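Local coordinates for protein mitomycin biosynthesis 6-O-methyltransferase (Streptomyces lavendulae, PDB 3GWZ) that transfers the S-methyl group of S-adenosyl-L-methionine to the 6-hydroxyl of 6-demethylmitomycins A and B, giving the methoxyquinone of mitomycins A and B, at residues L61-L66 / G99-L104; L91-A96 / D108-N113; T147-T152 / L325-G330; G192-A197 / V361-I366. All blocks are in the same frame, centred on the assembly; numbering follows the deposited sequence.

Interaction 1: residues L61-L66 / G99-L104; sequences LGVPEL and GVFDDL
In the dimerisation domain of this O-methyltransferase, a small winged-helix-like unit of helices and a short three-stranded sheet, Phe-101 packs against Val-63 and Pro-64 in the turn that follows helix 32-61. The touching is done by the outer end of the ring. CZ of Phe-101 lies 3.5 Å from CG1 of Val-63 and 4.0 Å from CG of Pro-64, and CE2 of Phe-101 adds a contact of 3.8 Å to the same valine methyl. Both aliphatic groups approach the ring obliquely. The valine methyl reaches it because CG1 is turned anti to the backbone N (chi1 178°), while the backbones stay apart, with CA of Pro-64 and CA of Phe-101 8.3 Å from each other.

Both segments begin at helix ends. Gly-62 and Gly-99, each with positive phi, are the C-prime residues of Schellman motifs, and in each segment the backbone leaves its helix one or two residues before the side chains that meet. In 61-66 a backbone bond from N of Leu-66 to O of Val-63 (2.9 Å) closes the turn. Asn-113 holds the other side, its OD1 accepting from the backbone N of Phe-101 and its ND2 donating to the carbonyl of Gly-99. Leu-92 and Leu-95 of helix 85-97 also touch the Phe-101 ring.

All three touching residues are buried, and no hydrogen bond joins the two segments. The contact is therefore apolar packing: shape and exclusion of water hold the side chains together, while one hydrogen bond, from N of Phe-101 to OD1 of Asn-113, holds the aromatic residue's backbone.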
loop_
_atom_site.group_PDB
_atom_site.type_symbol
_atom_site.label_atom_id
_atom_site.label_comp_id
_atom_site.label_asym_id
_atom_site.label_seq_id
_atom_site.Cartn_x
_atom_site.Cartn_y
_atom_site.Cartn_z
ATOM N N LEU A 61 -4.779 -11.949 9.562
ATOM C CA LEU A 61 -4.165 -12.737 8.497
ATOM C C LEU A 61 -3.704 -11.896 7.309
ATOM O O LEU A 61 -2.854 -12.334 6.528
ATOM C CB LEU A 61 -5.143 -13.811 8.007
ATOM C CG LEU A 61 -5.388 -14.938 9.010
ATOM C CD1 LEU A 61 -6.297 -16.011 8.429
ATOM C CD2 LEU A 61 -4.065 -15.531 9.467
ATOM N N GLY A 62 -4.276 -10.708 7.158
ATOM C CA GLY A 62 -3.911 -9.820 6.067
ATOM C C GLY A 62 -4.685 -10.063 4.777
ATOM O O GLY A 62 -4.181 -9.799 3.684
ATOM N N VAL A 63 -5.917 -10.555 4.887
ATOM C CA VAL A 63 -6.713 -10.844 3.689
ATOM C C VAL A 63 -6.981 -9.627 2.790
ATOM O O VAL A 63 -6.703 -9.692 1.592
ATOM C CB VAL A 63 -8.024 -11.619 4.009
ATOM C CG1 VAL A 63 -8.848 -11.845 2.740
ATOM C CG2 VAL A 63 -7.692 -12.947 4.654
ATOM N N PRO A 64 -7.485 -8.508 3.358
ATOM C CA PRO A 64 -7.806 -7.335 2.530
ATOM C C PRO A 64 -6.629 -6.828 1.688
ATOM O O PRO A 64 -6.826 -6.392 0.546
ATOM C CB PRO A 64 -8.203 -6.274 3.566
ATOM C CG PRO A 64 -8.667 -7.065 4.754
ATOM C CD PRO A 64 -7.771 -8.262 4.787
ATOM N N GLU A 65 -5.423 -6.883 2.247
ATOM C CA GLU A 65 -4.232 -6.430 1.533
ATOM C C GLU A 65 -3.938 -7.293 0.312
ATOM O O GLU A 65 -3.325 -6.830 -0.650
ATOM C CB GLU A 65 -3.008 -6.435 2.445
ATOM C CG GLU A 65 -3.109 -5.500 3.629
ATOM C CD GLU A 65 -3.620 -6.186 4.882
ATOM O OE1 GLU A 65 -2.780 -6.488 5.758
ATOM O OE2 GLU A 65 -4.846 -6.426 4.989
ATOM N N LEU A 66 -4.364 -8.549 0.363
ATOM C CA LEU A 66 -4.100 -9.502 -0.714
ATOM C C LEU A 66 -5.107 -9.397 -1.857
ATOM O O LEU A 66 -4.967 -10.065 -2.880
ATOM C CB LEU A 66 -4.078 -10.933 -0.164
ATOM C CG LEU A 66 -2.933 -11.261 0.792
ATOM C CD1 LEU A 66 -3.144 -12.615 1.450
ATOM C CD2 LEU A 66 -1.592 -11.225 0.059
ATOM N N GLY A 99 -21.695 -9.149 4.062
ATOM C CA GLY A 99 -21.348 -7.916 3.362
ATOM C C GLY A 99 -19.869 -7.559 3.286
ATOM O O GLY A 99 -19.500 -6.559 2.666
ATOM N N VAL A 100 -19.014 -8.363 3.909
ATOM C CA VAL A 100 -17.583 -8.068 3.932
ATOM C C VAL A 100 -16.853 -8.971 2.943
ATOM O O VAL A 100 -16.860 -10.192 3.098
ATOM C CB VAL A 100 -16.999 -8.263 5.348
ATOM C CG1 VAL A 100 -15.498 -7.973 5.358
ATOM C CG2 VAL A 100 -17.724 -7.371 6.332
ATOM N N PHE A 101 -16.207 -8.355 1.947
ATOM C CA PHE A 101 -15.722 -9.045 0.746
ATOM C C PHE A 101 -16.920 -9.469 -0.106
ATOM O O PHE A 101 -18.021 -9.639 0.409
ATOM C CB PHE A 101 -14.883 -10.294 1.058
ATOM C CG PHE A 101 -13.675 -10.039 1.923
ATOM C CD1 PHE A 101 -13.615 -10.551 3.214
ATOM C CD2 PHE A 101 -12.594 -9.325 1.439
ATOM C CE1 PHE A 101 -12.516 -10.339 4.014
ATOM C CE2 PHE A 101 -11.482 -9.108 2.232
ATOM C CZ PHE A 101 -11.442 -9.616 3.529
ATOM N N ASP A 102 -16.695 -9.638 -1.407
ATOM C CA ASP A 102 -17.694 -10.218 -2.306
ATOM C C ASP A 102 -17.302 -11.655 -2.642
ATOM O O ASP A 102 -16.140 -11.943 -2.934
ATOM C CB ASP A 102 -17.791 -9.417 -3.616
ATOM C CG ASP A 102 -18.636 -8.152 -3.489
ATOM O OD1 ASP A 102 -19.445 -8.039 -2.538
ATOM O OD2 ASP A 102 -18.494 -7.265 -4.362
ATOM N N ASP A 103 -18.268 -12.561 -2.595
ATOM C CA ASP A 103 -18.067 -13.919 -3.084
ATOM C C ASP A 103 -18.494 -13.912 -4.553
ATOM O O ASP A 103 -19.657 -13.676 -4.847
ATOM C CB ASP A 103 -18.935 -14.891 -2.274
ATOM C CG ASP A 103 -18.812 -16.330 -2.748
ATOM O OD1 ASP A 103 -18.373 -16.561 -3.895
ATOM O OD2 ASP A 103 -19.167 -17.237 -1.968
ATOM N N LEU A 104 -17.561 -14.126 -5.478
ATOM C CA LEU A 104 -17.903 -13.991 -6.899
ATOM C C LEU A 104 -18.823 -15.117 -7.387
ATOM O O LEU A 104 -19.447 -15.003 -8.440
ATOM C CB LEU A 104 -16.651 -13.871 -7.776
ATOM C CG LEU A 104 -15.818 -12.594 -7.568
ATOM C CD1 LEU A 104 -14.912 -12.342 -8.760
ATOM C CD2 LEU A 104 -16.700 -11.378 -7.301
#

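Interaction 2: residues L91-A96 / D108-N113; sequences LLRLLA and DLFAQN
Leu-92 of helix 85-97 lies over a face of Phe-110, joining a helix of the dimerisation domain to the middle strand, 109-111, of its antiparallel three-stranded sheet. The aromatic component is a CH-pi contact: CB of Leu-92 is 3.9 Å from the centroid of the Phe-110 ring and 16° off the ring normal, displaced toward the rim. The phenyl group gets there with CG anti to its carbonyl carbon (chi1 -68°).

Apolar packing widens the contact, as CD1 of Leu-92 approaches CD2 of Phe-110 at 4.2 Å. At the margin the backbone N of Arg-93 meets the ring obliquely, 4.0 Å from CE1 of Phe-110.

Hydrogen bonds and a salt bridge to residues outside the two segments hold the strand and its ends. Backbone bonds tie Phe-110 to Arg-72 and Ala-111 to Asp-102, Asp-108 forms a salt bridge with Arg-89, and Asn-113 stands at the N-cap of helix 114-117, its OD1 accepting from N of Ser-116. On the helix, Leu-91 and Leu-94 pack against Leu-323 and Leu-319 of a neighbouring subunit.

The shortest approach between the two segments is from CB of Leu-92 to CE1 of Phe-110, 3.7 Å.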
loop_
_atom_site.group_PDB
_atom_site.type_symbol
_atom_site.label_atom_id
_atom_site.label_comp_id
_atom_site.label_asym_id
_atom_site.label_seq_id
_atom_site.Cartn_x
_atom_site.Cartn_y
_atom_site.Cartn_z
ATOM N N LEU A 91 -14.661 -19.167 6.373
ATOM C CA LEU A 91 -14.622 -17.805 6.925
ATOM C C LEU A 91 -14.998 -16.765 5.877
ATOM O O LEU A 91 -15.777 -15.858 6.139
ATOM C CB LEU A 91 -13.239 -17.464 7.478
ATOM C CG LEU A 91 -13.226 -16.191 8.345
ATOM C CD1 LEU A 91 -13.658 -16.523 9.764
ATOM C CD2 LEU A 91 -11.848 -15.539 8.362
ATOM N N LEU A 92 -14.421 -16.891 4.687
ATOM C CA LEU A 92 -14.693 -15.940 3.616
ATOM C C LEU A 92 -16.143 -16.000 3.122
ATOM O O LEU A 92 -16.735 -14.964 2.827
ATOM C CB LEU A 92 -13.706 -16.141 2.462
ATOM C CG LEU A 92 -12.254 -15.735 2.777
ATOM C CD1 LEU A 92 -11.304 -16.133 1.666
ATOM C CD2 LEU A 92 -12.160 -14.234 3.040
ATOM N N ARG A 93 -16.704 -17.204 3.028
ATOM C CA ARG A 93 -18.111 -17.352 2.657
ATOM C C ARG A 93 -18.995 -16.622 3.651
ATOM O O ARG A 93 -19.905 -15.895 3.270
ATOM C CB ARG A 93 -18.532 -18.823 2.638
ATOM C CG ARG A 93 -17.995 -19.644 1.497
ATOM C CD ARG A 93 -18.855 -20.892 1.310
ATOM N NE ARG A 93 -19.419 -21.369 2.573
ATOM C CZ ARG A 93 -18.889 -22.344 3.305
ATOM N NH1 ARG A 93 -17.777 -22.953 2.895
ATOM N NH2 ARG A 93 -19.468 -22.719 4.437
ATOM N N LEU A 94 -18.727 -16.834 4.934
ATOM C CA LEU A 94 -19.511 -16.200 5.986
ATOM C C LEU A 94 -19.411 -14.687 5.913
ATOM O O LEU A 94 -20.420 -13.984 5.955
ATOM C CB LEU A 94 -19.067 -16.691 7.364
ATOM C CG LEU A 94 -19.657 -15.945 8.560
ATOM C CD1 LEU A 94 -21.179 -16.135 8.661
ATOM C CD2 LEU A 94 -18.977 -16.448 9.823
ATOM N N LEU A 95 -18.189 -14.178 5.816
ATOM C CA LEU A 95 -17.993 -12.743 5.758
ATOM C C LEU A 95 -18.729 -12.135 4.562
ATOM O O LEU A 95 -19.408 -11.123 4.694
ATOM C CB LEU A 95 -16.497 -12.412 5.711
ATOM C CG LEU A 95 -15.763 -12.529 7.057
ATOM C CD1 LEU A 95 -14.258 -12.466 6.844
ATOM C CD2 LEU A 95 -16.213 -11.432 8.034
ATOM N N ALA A 96 -18.600 -12.762 3.398
ATOM C CA ALA A 96 -19.270 -12.258 2.199
ATOM C C ALA A 96 -20.785 -12.220 2.397
ATOM O O ALA A 96 -21.457 -11.296 1.943
ATOM C CB ALA A 96 -18.899 -13.113 0.988
ATOM N N ASP A 108 -14.090 -20.253 -7.229
ATOM C CA ASP A 108 -13.585 -20.133 -5.861
ATOM C C ASP A 108 -13.020 -18.741 -5.593
ATOM O O ASP A 108 -12.173 -18.559 -4.715
ATOM C CB ASP A 108 -12.522 -21.199 -5.573
ATOM C CG ASP A 108 -12.251 -21.364 -4.080
ATOM O OD1 ASP A 108 -13.194 -21.159 -3.286
ATOM O OD2 ASP A 108 -11.105 -21.693 -3.697
ATOM N N LEU A 109 -13.505 -17.757 -6.341
ATOM C CA LEU A 109 -12.977 -16.398 -6.258
ATOM C C LEU A 109 -13.661 -15.509 -5.225
ATOM O O LEU A 109 -14.872 -15.573 -5.029
ATOM C CB LEU A 109 -13.069 -15.720 -7.625
ATOM C CG LEU A 109 -12.123 -16.283 -8.679
ATOM C CD1 LEU A 109 -12.455 -15.675 -10.032
ATOM C CD2 LEU A 109 -10.682 -15.999 -8.287
ATOM N N PHE A 110 -12.865 -14.666 -4.581
ATOM C CA PHE A 110 -13.376 -13.631 -3.703
ATOM C C PHE A 110 -12.743 -12.301 -4.081
ATOM O O PHE A 110 -11.640 -12.274 -4.619
ATOM C CB PHE A 110 -13.074 -13.981 -2.243
ATOM C CG PHE A 110 -13.831 -15.172 -1.754
ATOM C CD1 PHE A 110 -15.043 -15.014 -1.104
ATOM C CD2 PHE A 110 -13.348 -16.451 -1.968
ATOM C CE1 PHE A 110 -15.755 -16.121 -0.652
ATOM C CE2 PHE A 110 -14.050 -17.549 -1.527
ATOM C CZ PHE A 110 -15.259 -17.381 -0.870
ATOM N N ALA A 111 -13.442 -11.204 -3.806
ATOM C CA ALA A 111 -12.969 -9.877 -4.204
ATOM C C ALA A 111 -13.138 -8.845 -3.102
ATOM O O ALA A 111 -13.972 -8.997 -2.214
ATOM C CB ALA A 111 -13.698 -9.403 -5.457
ATOM N N GLN A 112 -12.342 -7.788 -3.178
ATOM C CA GLN A 112 -12.524 -6.629 -2.323
ATOM C C GLN A 112 -13.884 -6.023 -2.595
ATOM O O GLN A 112 -14.333 -6.017 -3.734
ATOM C CB GLN A 112 -11.476 -5.575 -2.666
ATOM C CG GLN A 112 -11.156 -4.614 -1.538
ATOM C CD GLN A 112 -10.215 -5.242 -0.542
ATOM O OE1 GLN A 112 -10.634 -5.997 0.343
ATOM N NE2 GLN A 112 -8.927 -4.953 -0.689
ATOM N N ASN A 113 -14.538 -5.515 -1.556
ATOM C CA ASN A 113 -15.678 -4.616 -1.740
ATOM C C ASN A 113 -15.569 -3.393 -0.841
ATOM O O ASN A 113 -14.552 -3.207 -0.173
ATOM C CB ASN A 113 -17.031 -5.329 -1.565
ATOM C CG ASN A 113 -17.279 -5.814 -0.137
ATOM O OD1 ASN A 113 -16.480 -5.583 0.782
ATOM N ND2 ASN A 113 -18.402 -6.496 0.047
#

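Interaction 3: residues T147-T152 / L325-G330; sequences THSVRT and LLVLVG
Helices 146-152 and 316-329 come close at Ser-149 and Val-327, whose CA atoms are 6.3 Å apart, a short separation that the small serine side chain accommodates. The side chain of Leu-326 rests against CB of Ser-149. CG of Leu-326 approaches CB of Ser-149 to 3.6 Å, and both leucine methyls lie near the same carbon, CD2 at 3.8 Å and CD1 at 3.9 Å from CB of Ser-149, so the branched end straddles it. The leucine is directed across the gap with CG anti to the backbone N (chi1 164°).

The serine hydroxyl makes no hydrogen bond across the contact. OG of Ser-149 passes Val-327 at 4.0 Å from its CA, and its polar partner is the carbonyl O of Glu-154, in the loop after its own helix. That bond satisfies a buried hydroxyl and leaves CB as the surface offered to Leu-326. One turn along, OG1 of Thr-152 donates to O of His-148 (2.9 Å) from above the carbonyl plane, 37° out of it, and CG2 of Thr-152 lies over one face of the His-148 ring, toward its rim.

A neighbouring subunit packs against both helices: its Glu-60 is hydrogen-bonded to OG1 of Thr-147, its Leu-61 packs on Val-150, and its Thr-87 on Leu-326. The side chain of Leu-326 lies about 10 Å from that of His-279, the inferred proton acceptor, and Leu-325 touches that histidine. This is close helix-helix packing through a small residue, set between the dimer interface and the active site of a COMT-type methyltransferase.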
loop_
_atom_site.group_PDB
_atom_site.type_symbol
_atom_site.label_atom_id
_atom_site.label_comp_id
_atom_site.label_asym_id
_atom_site.label_seq_id
_atom_site.Cartn_x
_atom_site.Cartn_y
_atom_site.Cartn_z
ATOM N N THR A 147 -18.206 -9.077 33.196
ATOM C CA THR A 147 -18.948 -9.205 34.453
ATOM C C THR A 147 -18.172 -8.605 35.636
ATOM O O THR A 147 -18.753 -7.898 36.469
ATOM C CB THR A 147 -19.335 -10.656 34.730
ATOM O OG1 THR A 147 -20.257 -11.072 33.721
ATOM C CG2 THR A 147 -20.007 -10.787 36.098
ATOM N N HIS A 148 -16.862 -8.844 35.679
ATOM C CA HIS A 148 -16.030 -8.292 36.749
ATOM C C HIS A 148 -16.164 -6.769 36.809
ATOM O O HIS A 148 -16.354 -6.201 37.885
ATOM C CB HIS A 148 -14.548 -8.711 36.627
ATOM C CG HIS A 148 -13.661 -8.077 37.662
ATOM N ND1 HIS A 148 -13.387 -8.663 38.883
ATOM C CD2 HIS A 148 -13.023 -6.882 37.671
ATOM C CE1 HIS A 148 -12.597 -7.870 39.587
ATOM N NE2 HIS A 148 -12.368 -6.778 38.878
ATOM N N SER A 149 -16.081 -6.112 35.654
ATOM C CA SER A 149 -16.203 -4.651 35.609
ATOM C C SER A 149 -17.589 -4.205 36.045
ATOM O O SER A 149 -17.725 -3.204 36.741
ATOM C CB SER A 149 -15.902 -4.103 34.209
ATOM O OG SER A 149 -14.531 -4.240 33.900
ATOM N N VAL A 150 -18.620 -4.954 35.649
ATOM C CA VAL A 150 -19.972 -4.555 36.007
ATOM C C VAL A 150 -20.199 -4.706 37.524
ATOM O O VAL A 150 -20.986 -3.976 38.112
ATOM C CB VAL A 150 -21.037 -5.275 35.139
ATOM C CG1 VAL A 150 -22.463 -4.943 35.617
ATOM C CG2 VAL A 150 -20.861 -4.857 33.660
ATOM N N ARG A 151 -19.475 -5.625 38.157
ATOM C CA ARG A 151 -19.549 -5.790 39.614
ATOM C C ARG A 151 -18.707 -4.789 40.416
ATOM O O ARG A 151 -18.909 -4.649 41.622
ATOM C CB ARG A 151 -19.135 -7.213 40.025
ATOM C CG ARG A 151 -20.075 -8.310 39.523
ATOM C CD ARG A 151 -19.803 -9.623 40.277
ATOM N NE ARG A 151 -20.558 -10.760 39.750
ATOM C CZ ARG A 151 -21.827 -11.022 40.036
ATOM N NH1 ARG A 151 -22.519 -10.208 40.828
ATOM N NH2 ARG A 151 -22.411 -12.101 39.520
ATOM N N THR A 152 -17.761 -4.107 39.769
ATOM C CA THR A 152 -16.775 -3.294 40.499
ATOM C C THR A 152 -16.648 -1.820 40.073
ATOM O O THR A 152 -16.192 -0.989 40.854
ATOM C CB THR A 152 -15.337 -3.895 40.402
ATOM O OG1 THR A 152 -14.916 -3.925 39.030
ATOM C CG2 THR A 152 -15.271 -5.295 40.983
ATOM N N LEU A 325 -13.944 1.950 27.747
ATOM C CA LEU A 325 -13.110 2.606 28.753
ATOM C C LEU A 325 -13.177 1.851 30.074
ATOM O O LEU A 325 -12.163 1.665 30.762
ATOM C CB LEU A 325 -13.565 4.052 28.972
ATOM C CG LEU A 325 -13.324 5.028 27.819
ATOM C CD1 LEU A 325 -14.070 6.337 28.079
ATOM C CD2 LEU A 325 -11.839 5.280 27.650
ATOM N N LEU A 326 -14.381 1.421 30.431
ATOM C CA LEU A 326 -14.586 0.674 31.671
ATOM C C LEU A 326 -13.726 -0.581 31.672
ATOM O O LEU A 326 -12.965 -0.849 32.602
ATOM C CB LEU A 326 -16.061 0.300 31.813
ATOM C CG LEU A 326 -16.395 -0.782 32.844
ATOM C CD1 LEU A 326 -16.182 -0.246 34.241
ATOM C CD2 LEU A 326 -17.835 -1.264 32.660
ATOM N N VAL A 327 -13.845 -1.347 30.599
ATOM C CA VAL A 327 -13.146 -2.612 30.481
ATOM C C VAL A 327 -11.618 -2.467 30.485
ATOM O O VAL A 327 -10.921 -3.196 31.196
ATOM C CB VAL A 327 -13.647 -3.344 29.211
ATOM C CG1 VAL A 327 -12.687 -4.426 28.777
ATOM C CG2 VAL A 327 -15.031 -3.896 29.481
ATOM N N LEU A 328 -11.093 -1.517 29.719
ATOM C CA LEU A 328 -9.650 -1.421 29.542
ATOM C C LEU A 328 -8.939 -0.772 30.732
ATOM O O LEU A 328 -7.928 -1.278 31.205
ATOM C CB LEU A 328 -9.300 -0.645 28.269
ATOM C CG LEU A 328 -9.710 -1.284 26.939
ATOM C CD1 LEU A 328 -9.240 -0.411 25.787
ATOM C CD2 LEU A 328 -9.126 -2.682 26.823
ATOM N N VAL A 329 -9.456 0.361 31.186
ATOM C CA VAL A 329 -8.759 1.156 32.198
ATOM C C VAL A 329 -9.656 1.630 33.337
ATOM O O VAL A 329 -9.240 2.447 34.166
ATOM C CB VAL A 329 -8.054 2.394 31.559
ATOM C CG1 VAL A 329 -6.956 1.953 30.594
ATOM C CG2 VAL A 329 -9.067 3.300 30.861
ATOM N N GLY A 330 -10.879 1.115 33.393
ATOM C CA GLY A 330 -11.817 1.533 34.414
ATOM C C GLY A 330 -12.239 2.986 34.295
ATOM O O GLY A 330 -12.631 3.615 35.279
#

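Interaction 4: residues G192-A197 / V361-I366; sequences GQVAAA and VRIVEI
Ile-363 of strand 361-368 reaches helix 173-197 with its CD1 methyl, which packs against Ala-197 and Val-194 in the Rossmann-like methyltransferase domain. The first shell is wholly apolar. CD1 of Ile-363 lies 3.9 Å from CB of Ala-197. The distance from CD1 of Ile-363 to CA of Val-194 is 4.4 Å, and from CD1 of Ile-363 to CG1 of Val-194 it is 4.5 Å, so a single methyl addresses residues three apart on the helix, close to one turn. The isoleucine is extended for this: CG1 stands anti to the carbonyl carbon (chi1 -63°), and the chain continues roughly extended to CD1 (chi2 159°). The backbones remain well separated, with CA of Val-194 and CA of Ile-363 7.8 Å apart, and no hydrogen bond crosses between the segments.

The next shell sets the strand in place. It runs antiparallel between strands 302-308 and 348-355 of the seven-stranded mixed sheet, with backbone hydrogen bonds between Arg-362 and Asp-307 and between Ile-363 and Leu-354. Glu-365 is held by a salt bridge to Arg-352 and by a hydrogen bond between its OE2 and OH of Tyr-198, a residue just past the helical segment.

On the helix, Val-194 also packs against Leu-216 of helix 215-223 and Cys-356. Its side chain is about 5 Å from that of Lys-275, which binds S-adenosyl-L-methionine, and about 8 Å from the bound S-adenosyl-L-homocysteine, so the contact lies close to the cofactor pocket. At the last turn of the helix, N of Ala-197 is bonded to O of Val-194 at 3.1 Å.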
loop_
_atom_site.group_PDB
_atom_site.type_symbol
_atom_site.label_atom_id
_atom_site.label_comp_id
_atom_site.label_asym_id
_atom_site.label_seq_id
_atom_site.Cartn_x
_atom_site.Cartn_y
_atom_site.Cartn_z
ATOM N N GLY A 192 -6.992 18.359 13.305
ATOM C CA GLY A 192 -7.393 19.418 12.394
ATOM C C GLY A 192 -8.637 20.150 12.863
ATOM O O GLY A 192 -8.731 21.377 12.735
ATOM N N GLN A 193 -9.593 19.401 13.409
ATOM C CA GLN A 193 -10.829 19.986 13.924
ATOM C C GLN A 193 -10.544 20.933 15.082
ATOM O O GLN A 193 -11.063 22.047 15.124
ATOM C CB GLN A 193 -11.811 18.896 14.380
ATOM C CG GLN A 193 -12.438 18.096 13.255
ATOM C CD GLN A 193 -13.083 16.809 13.741
ATOM O OE1 GLN A 193 -12.993 16.459 14.922
ATOM N NE2 GLN A 193 -13.735 16.096 12.832
ATOM N N VAL A 194 -9.720 20.495 16.030
ATOM C CA VAL A 194 -9.406 21.347 17.173
ATOM C C VAL A 194 -8.702 22.628 16.731
ATOM O O VAL A 194 -9.024 23.728 17.194
ATOM C CB VAL A 194 -8.491 20.641 18.187
ATOM C CG1 VAL A 194 -8.024 21.627 19.228
ATOM C CG2 VAL A 194 -9.202 19.455 18.837
ATOM N N ALA A 195 -7.722 22.475 15.847
ATOM C CA ALA A 195 -6.928 23.609 15.378
ATOM C C ALA A 195 -7.796 24.634 14.646
ATOM O O ALA A 195 -7.450 25.808 14.560
ATOM C CB ALA A 195 -5.789 23.118 14.468
ATOM N N ALA A 196 -8.929 24.185 14.122
ATOM C CA ALA A 196 -9.808 25.061 13.365
ATOM C C ALA A 196 -10.910 25.634 14.249
ATOM O O ALA A 196 -11.530 26.638 13.903
ATOM C CB ALA A 196 -10.405 24.311 12.179
ATOM N N ALA A 197 -11.147 24.996 15.391
ATOM C CA ALA A 197 -12.279 25.362 16.244
ATOM C C ALA A 197 -11.907 26.279 17.404
ATOM O O ALA A 197 -12.781 26.826 18.076
ATOM C CB ALA A 197 -12.980 24.109 16.765
ATOM N N VAL A 361 -17.405 14.759 20.785
ATOM C CA VAL A 361 -16.234 15.498 21.244
ATOM C C VAL A 361 -16.546 16.978 21.396
ATOM O O VAL A 361 -17.116 17.592 20.499
ATOM C CB VAL A 361 -15.044 15.369 20.288
ATOM C CG1 VAL A 361 -13.855 16.155 20.848
ATOM C CG2 VAL A 361 -14.676 13.911 20.085
ATOM N N ARG A 362 -16.163 17.553 22.529
ATOM C CA ARG A 362 -16.296 18.994 22.718
ATOM C C ARG A 362 -15.012 19.559 23.294
ATOM O O ARG A 362 -14.216 18.826 23.882
ATOM C CB ARG A 362 -17.485 19.333 23.630
ATOM C CG ARG A 362 -18.843 19.173 22.949
ATOM C CD ARG A 362 -19.980 19.785 23.759
ATOM N NE ARG A 362 -20.022 21.246 23.683
ATOM C CZ ARG A 362 -20.580 21.929 22.684
ATOM N NH1 ARG A 362 -21.129 21.290 21.661
ATOM N NH2 ARG A 362 -20.583 23.254 22.701
ATOM N N ILE A 363 -14.809 20.860 23.113
ATOM C CA ILE A 363 -13.682 21.548 23.718
ATOM C C ILE A 363 -14.215 22.329 24.908
ATOM O O ILE A 363 -15.034 23.223 24.737
ATOM C CB ILE A 363 -13.024 22.541 22.732
ATOM C CG1 ILE A 363 -12.441 21.801 21.532
ATOM C CG2 ILE A 363 -11.926 23.353 23.434
ATOM C CD1 ILE A 363 -12.229 22.688 20.314
ATOM N N VAL A 364 -13.777 21.981 26.113
ATOM C CA VAL A 364 -14.195 22.726 27.285
ATOM C C VAL A 364 -13.074 23.671 27.702
ATOM O O VAL A 364 -12.020 23.231 28.156
ATOM C CB VAL A 364 -14.582 21.794 28.440
ATOM C CG1 VAL A 364 -15.129 22.601 29.614
ATOM C CG2 VAL A 364 -15.623 20.785 27.967
ATOM N N GLU A 365 -13.296 24.971 27.515
ATOM C CA GLU A 365 -12.295 25.969 27.868
ATOM C C GLU A 365 -12.432 26.354 29.334
ATOM O O GLU A 365 -13.515 26.720 29.790
ATOM C CB GLU A 365 -12.427 27.216 26.992
ATOM C CG GLU A 365 -11.426 28.312 27.370
ATOM C CD GLU A 365 -11.627 29.594 26.581
ATOM O OE1 GLU A 365 -12.793 29.976 26.358
ATOM O OE2 GLU A 365 -10.620 30.219 26.190
ATOM N N ILE A 366 -11.316 26.292 30.054
ATOM C CA ILE A 366 -11.311 26.370 31.509
ATOM C C ILE A 366 -10.263 27.374 32.011
ATOM O O ILE A 366 -9.179 27.501 31.433
ATOM C CB ILE A 366 -11.040 24.963 32.106
ATOM C CG1 ILE A 366 -12.203 24.020 31.783
ATOM C CG2 ILE A 366 -10.781 25.026 33.599
ATOM C CD1 ILE A 366 -11.778 22.578 31.576
#

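In the fold
Interactions 1 and 2 belong together: their centres are 5 Å apart, they reach neighbouring strands of one small sheet, and a probable hydrogen bond from Gln-112 NE2 to Pro-64 O joins them. Both pack around a phenylalanine, approached obliquely in interaction 1 and over a face in interaction 2. Interactions 3 and 4 use aliphatic groups instead, a serine CB meeting leucine between helices and an isoleucine methyl meeting a helix over the large sheet. All four contacts are buried, with the partly exposed Ala-197 at the edge of interaction 4. Interactions 1, 2 and 3 all have residues that touch a neighbouring subunit, whereas none touches interaction 4, across the chain's centre from interactions 1 and 2.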